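Long-range contact in phosphoribosylformylglycinamidine synthase 2 (Thermus thermophilus, PDB 3VIU), which belongs to the PurM-like AIR synthase-related family, carries two N- and C-terminal domain pairs in one chain, and holds adenosine-5'-diphosphate and magnesium in this model: residues A[467-480]-A[599-611]. Sequence-based numbering, arbitrary orientation.
Sequences AEACRNVSVVGAKP and EKAVQEAIRDLIQ. With MG (magnesium ion), chain D.
Glu-599 grips Arg-471 where two nearly parallel helices, 15° apart with axes 8.9 Å apart at their closest, join the N- and C-terminal domains of the second AIR synthase-related (PurM-like) pair. The grip is side-on and bidentate: NE of Arg-471 donates to OE1 of Glu-599 at 2.9 Å, on its syn side. NH1 of Arg-471 meets OE2 of Glu-599 at 2.8 Å from above the carboxylate. The carboxylate plane lies 51° from the guanidinium. OE2 of Glu-599 also hydrogen-bonds to OG of Ser-659. The third nitrogen of Arg-471, NH2, reaches Asp-620; that aspartate binds the magnesium ion together with Asp-430 and Asn-472, so the salt bridge adjoins the metal site.

One turn on, Gln-603 is a knob in a hole formed by Ala-467, Cys-470, Arg-471 and Ser-474, its extended chain carrying the amide in between them. Ile-606 lays CG2 against the backbone of Ser-474, 3.7 Å from its O. Arg-607, bent at chi3 (-58°), lays its guanidinium against the start of strand 479-488: CG of Lys-479 and CD of Pro-480 lie over one face, and CA of Glu-604, one turn earlier in the same helix, backs the opposite one. At the edge, NH1 of Arg-607 donates in plane to Ser-474 OG, whose own proton goes to Cys-470 O within its helix. Past the end of that helix, Gly-477 closes a Schellman motif with positive phi, and CG2 of Ile-610 rests 3.5 Å from CA of Gly-477.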
loop_
_atom_site.group_PDB
_atom_site.type_symbol
_atom_site.label_atom_id
_atom_site.label_comp_id
_atom_site.label_asym_id
_atom_site.label_seq_id
_atom_site.Cartn_x
_atom_site.Cartn_y
_atom_site.Cartn_z
ATOM N N ALA A 467 12.046 -3.478 4.567
ATOM C CA ALA A 467 13.333 -3.797 3.967
ATOM C C ALA A 467 13.141 -4.207 2.502
ATOM O O ALA A 467 13.732 -3.605 1.603
ATOM C CB ALA A 467 14.011 -4.924 4.752
ATOM N N GLU A 468 12.293 -5.207 2.266
ATOM C CA GLU A 468 12.033 -5.696 0.916
ATOM C C GLU A 468 11.565 -4.583 -0.020
ATOM O O GLU A 468 12.101 -4.422 -1.115
ATOM C CB GLU A 468 10.989 -6.817 0.935
ATOM C CG GLU A 468 10.837 -7.512 -0.422
ATOM C CD GLU A 468 9.899 -8.717 -0.392
ATOM O OE1 GLU A 468 9.905 -9.505 -1.366
ATOM O OE2 GLU A 468 9.150 -8.877 0.596
ATOM N N ALA A 469 10.567 -3.816 0.406
ATOM C CA ALA A 469 10.060 -2.731 -0.425
ATOM C C ALA A 469 11.195 -1.768 -0.797
ATOM O O ALA A 469 11.329 -1.369 -1.956
ATOM C CB ALA A 469 8.947 -1.988 0.305
ATOM N N CYS A 470 12.017 -1.401 0.178
ATOM C CA CYS A 470 13.132 -0.504 -0.095
ATOM C C CYS A 470 14.158 -1.171 -1.011
ATOM O O CYS A 470 14.750 -0.511 -1.864
ATOM C CB CYS A 470 13.803 -0.081 1.205
ATOM S SG CYS A 470 12.804 1.022 2.193
ATOM N N ARG A 471 14.359 -2.479 -0.833
ATOM C CA ARG A 471 15.310 -3.218 -1.645
ATOM C C ARG A 471 14.844 -3.237 -3.097
ATOM O O ARG A 471 15.639 -3.045 -4.018
ATOM C CB ARG A 471 15.457 -4.660 -1.134
ATOM C CG ARG A 471 16.623 -5.432 -1.765
ATOM C CD ARG A 471 16.630 -6.885 -1.340
ATOM N NE ARG A 471 16.494 -7.016 0.108
ATOM C CZ ARG A 471 15.525 -7.699 0.711
ATOM N NH1 ARG A 471 15.490 -7.752 2.031
ATOM N NH2 ARG A 471 14.594 -8.331 -0.002
ATOM N N ASN A 472 13.547 -3.457 -3.295
ATOM C CA ASN A 472 12.989 -3.505 -4.639
ATOM C C ASN A 472 13.147 -2.208 -5.410
ATOM O O ASN A 472 13.370 -2.227 -6.627
ATOM C CB ASN A 472 11.521 -3.904 -4.588
ATOM C CG ASN A 472 11.342 -5.381 -4.338
ATOM O OD1 ASN A 472 11.981 -6.203 -4.995
ATOM N ND2 ASN A 472 10.474 -5.732 -3.390
ATOM N N VAL A 473 13.034 -1.085 -4.706
ATOM C CA VAL A 473 13.189 0.221 -5.329
ATOM C C VAL A 473 14.673 0.462 -5.595
ATOM O O VAL A 473 15.047 0.968 -6.646
ATOM C CB VAL A 473 12.624 1.332 -4.422
ATOM C CG1 VAL A 473 13.157 2.692 -4.848
ATOM C CG2 VAL A 473 11.109 1.320 -4.493
ATOM N N SER A 474 15.515 0.079 -4.643
ATOM C CA SER A 474 16.958 0.244 -4.787
ATOM C C SER A 474 17.471 -0.574 -5.955
ATOM O O SER A 474 18.392 -0.169 -6.655
ATOM C CB SER A 474 17.678 -0.220 -3.518
ATOM O OG SER A 474 17.293 0.570 -2.417
ATOM N N VAL A 475 16.864 -1.741 -6.139
ATOM C CA VAL A 475 17.236 -2.668 -7.195
ATOM C C VAL A 475 17.007 -2.137 -8.614
ATOM O O VAL A 475 17.679 -2.580 -9.549
ATOM C CB VAL A 475 16.500 -4.010 -6.987
ATOM C CG1 VAL A 475 16.481 -4.818 -8.262
ATOM C CG2 VAL A 475 17.195 -4.788 -5.887
ATOM N N VAL A 476 16.064 -1.215 -8.800
ATOM C CA VAL A 476 15.876 -0.676 -10.146
ATOM C C VAL A 476 16.701 0.596 -10.273
ATOM O O VAL A 476 16.688 1.262 -11.304
ATOM C CB VAL A 476 14.372 -0.402 -10.508
ATOM C CG1 VAL A 476 13.603 -1.720 -10.520
ATOM C CG2 VAL A 476 13.741 0.601 -9.543
ATOM N N GLY A 477 17.425 0.922 -9.206
ATOM C CA GLY A 477 18.296 2.085 -9.223
ATOM C C GLY A 477 17.804 3.352 -8.563
ATOM O O GLY A 477 18.413 4.405 -8.711
ATOM N N ALA A 478 16.716 3.272 -7.820
ATOM C CA ALA A 478 16.191 4.467 -7.178
ATOM C C ALA A 478 16.434 4.491 -5.666
ATOM O O ALA A 478 16.560 3.444 -5.031
ATOM C CB ALA A 478 14.702 4.587 -7.479
ATOM N N LYS A 479 16.502 5.691 -5.096
ATOM C CA LYS A 479 16.711 5.829 -3.663
ATOM C C LYS A 479 15.411 6.014 -2.886
ATOM O O LYS A 479 14.643 6.947 -3.148
ATOM C CB LYS A 479 17.634 7.008 -3.347
ATOM C CG LYS A 479 17.840 7.205 -1.844
ATOM C CD LYS A 479 18.885 8.260 -1.553
ATOM C CE LYS A 479 19.051 8.479 -0.056
ATOM N NZ LYS A 479 20.052 9.559 0.229
ATOM N N PRO A 480 15.163 5.135 -1.902
ATOM C CA PRO A 480 13.969 5.158 -1.051
ATOM C C PRO A 480 13.798 6.530 -0.413
ATOM O O PRO A 480 14.685 6.999 0.293
ATOM C CB PRO A 480 14.276 4.087 -0.004
ATOM C CG PRO A 480 15.187 3.154 -0.717
ATOM C CD PRO A 480 16.096 4.085 -1.453
ATOM N N GLU A 599 21.564 -5.022 5.174
ATOM C CA GLU A 599 20.512 -4.623 4.247
ATOM C C GLU A 599 20.763 -3.235 3.673
ATOM O O GLU A 599 20.700 -3.039 2.459
ATOM C CB GLU A 599 19.144 -4.646 4.939
ATOM C CG GLU A 599 17.979 -4.323 3.995
ATOM C CD GLU A 599 17.784 -5.365 2.899
ATOM O OE1 GLU A 599 17.684 -4.980 1.716
ATOM O OE2 GLU A 599 17.719 -6.568 3.215
ATOM N N LYS A 600 21.052 -2.278 4.549
ATOM C CA LYS A 600 21.312 -0.901 4.128
ATOM C C LYS A 600 22.543 -0.812 3.224
ATOM O O LYS A 600 22.519 -0.141 2.189
ATOM C CB LYS A 600 21.503 -0.005 5.361
ATOM C CG LYS A 600 21.790 1.463 5.055
ATOM C CD LYS A 600 21.724 2.301 6.327
ATOM C CE LYS A 600 21.868 3.798 6.050
ATOM N NZ LYS A 600 23.261 4.208 5.692
ATOM N N ALA A 601 23.617 -1.487 3.614
ATOM C CA ALA A 601 24.846 -1.469 2.835
ATOM C C ALA A 601 24.636 -2.095 1.453
ATOM O O ALA A 601 25.192 -1.621 0.463
ATOM C CB ALA A 601 25.953 -2.202 3.591
ATOM N N VAL A 602 23.836 -3.155 1.386
ATOM C CA VAL A 602 23.567 -3.810 0.109
ATOM C C VAL A 602 22.739 -2.896 -0.798
ATOM O O VAL A 602 23.006 -2.801 -2.001
ATOM C CB VAL A 602 22.805 -5.156 0.304
ATOM C CG1 VAL A 602 22.357 -5.704 -1.041
ATOM C CG2 VAL A 602 23.705 -6.179 0.991
ATOM N N GLN A 603 21.740 -2.226 -0.221
ATOM C CA GLN A 603 20.882 -1.324 -0.989
ATOM C C GLN A 603 21.682 -0.164 -1.580
ATOM O O GLN A 603 21.437 0.264 -2.707
ATOM C CB GLN A 603 19.742 -0.771 -0.120
ATOM C CG GLN A 603 18.793 -1.826 0.435
ATOM C CD GLN A 603 17.392 -1.296 0.723
ATOM O OE1 GLN A 603 16.568 -1.994 1.301
ATOM N NE2 GLN A 603 17.118 -0.064 0.311
ATOM N N GLU A 604 22.639 0.347 -0.815
ATOM C CA GLU A 604 23.461 1.444 -1.296
ATOM C C GLU A 604 24.489 0.921 -2.279
ATOM O O GLU A 604 24.872 1.625 -3.215
ATOM C CB GLU A 604 24.146 2.154 -0.132
ATOM C CG GLU A 604 23.163 2.940 0.714
ATOM C CD GLU A 604 23.762 3.448 2.008
ATOM O OE1 GLU A 604 23.005 4.020 2.828
ATOM O OE2 GLU A 604 24.984 3.274 2.200
ATOM N N ALA A 605 24.932 -0.316 -2.080
ATOM C CA ALA A 605 25.903 -0.890 -2.994
ATOM C C ALA A 605 25.257 -1.089 -4.364
ATOM O O ALA A 605 25.858 -0.773 -5.395
ATOM C CB ALA A 605 26.414 -2.214 -2.462
ATOM N N ILE A 606 24.024 -1.593 -4.384
ATOM C CA ILE A 606 23.365 -1.824 -5.663
ATOM C C ILE A 606 22.993 -0.522 -6.372
ATOM O O ILE A 606 23.080 -0.437 -7.597
ATOM C CB ILE A 606 22.115 -2.750 -5.520
ATOM C CG1 ILE A 606 21.653 -3.196 -6.906
ATOM C CG2 ILE A 606 20.972 -2.022 -4.821
ATOM C CD1 ILE A 606 22.760 -3.729 -7.777
ATOM N N ARG A 607 22.590 0.496 -5.619
ATOM C CA ARG A 607 22.257 1.766 -6.253
ATOM C C ARG A 607 23.526 2.393 -6.851
ATOM O O ARG A 607 23.495 2.906 -7.970
ATOM C CB ARG A 607 21.601 2.739 -5.258
ATOM C CG ARG A 607 20.229 2.281 -4.757
ATOM C CD ARG A 607 19.419 3.428 -4.127
ATOM N NE ARG A 607 20.107 4.065 -3.003
ATOM C CZ ARG A 607 20.013 3.678 -1.734
ATOM N NH1 ARG A 607 19.248 2.644 -1.399
ATOM N NH2 ARG A 607 20.697 4.325 -0.800
ATOM N N ASP A 608 24.637 2.342 -6.117
ATOM C CA ASP A 608 25.897 2.897 -6.610
ATOM C C ASP A 608 26.295 2.215 -7.903
ATOM O O ASP A 608 26.613 2.869 -8.901
ATOM C CB ASP A 608 27.023 2.708 -5.596
ATOM C CG ASP A 608 26.925 3.665 -4.441
ATOM O OD1 ASP A 608 26.298 4.738 -4.609
ATOM O OD2 ASP A 608 27.477 3.360 -3.363
ATOM N N LEU A 609 26.278 0.889 -7.853
ATOM C CA LEU A 609 26.619 0.046 -8.982
ATOM C C LEU A 609 25.840 0.459 -10.232
ATOM O O LEU A 609 26.399 0.546 -11.327
ATOM C CB LEU A 609 26.311 -1.408 -8.611
ATOM C CG LEU A 609 27.390 -2.494 -8.689
ATOM C CD1 LEU A 609 28.765 -1.950 -8.363
ATOM C CD2 LEU A 609 27.007 -3.609 -7.737
ATOM N N ILE A 610 24.554 0.736 -10.060
ATOM C CA ILE A 610 23.695 1.117 -11.179
ATOM C C ILE A 610 23.889 2.574 -11.631
ATOM O O ILE A 610 23.904 2.856 -12.832
ATOM C CB ILE A 610 22.210 0.878 -10.813
ATOM C CG1 ILE A 610 21.375 0.621 -12.066
ATOM C CG2 ILE A 610 21.651 2.083 -10.079
ATOM C CD1 ILE A 610 21.135 1.842 -12.920
ATOM N N GLN A 611 24.041 3.494 -10.681
ATOM C CA GLN A 611 24.223 4.900 -11.022
ATOM C C GLN A 611 25.547 5.127 -11.747
ATOM O O GLN A 611 25.656 6.011 -12.592
ATOM C CB GLN A 611 24.153 5.768 -9.760
ATOM C CG GLN A 611 22.865 5.565 -8.959
ATOM C CD GLN A 611 22.816 6.387 -7.681
ATOM O OE1 GLN A 611 23.785 6.429 -6.916
ATOM N NE2 GLN A 611 21.679 7.033 -7.435
HETATM MG MG MG D . 11.684 -8.624 -5.850
HETATM O O HOH W 1 11.800 -9.090 -3.418
HETATM O O HOH W 2 12.677 -10.945 -6.145
#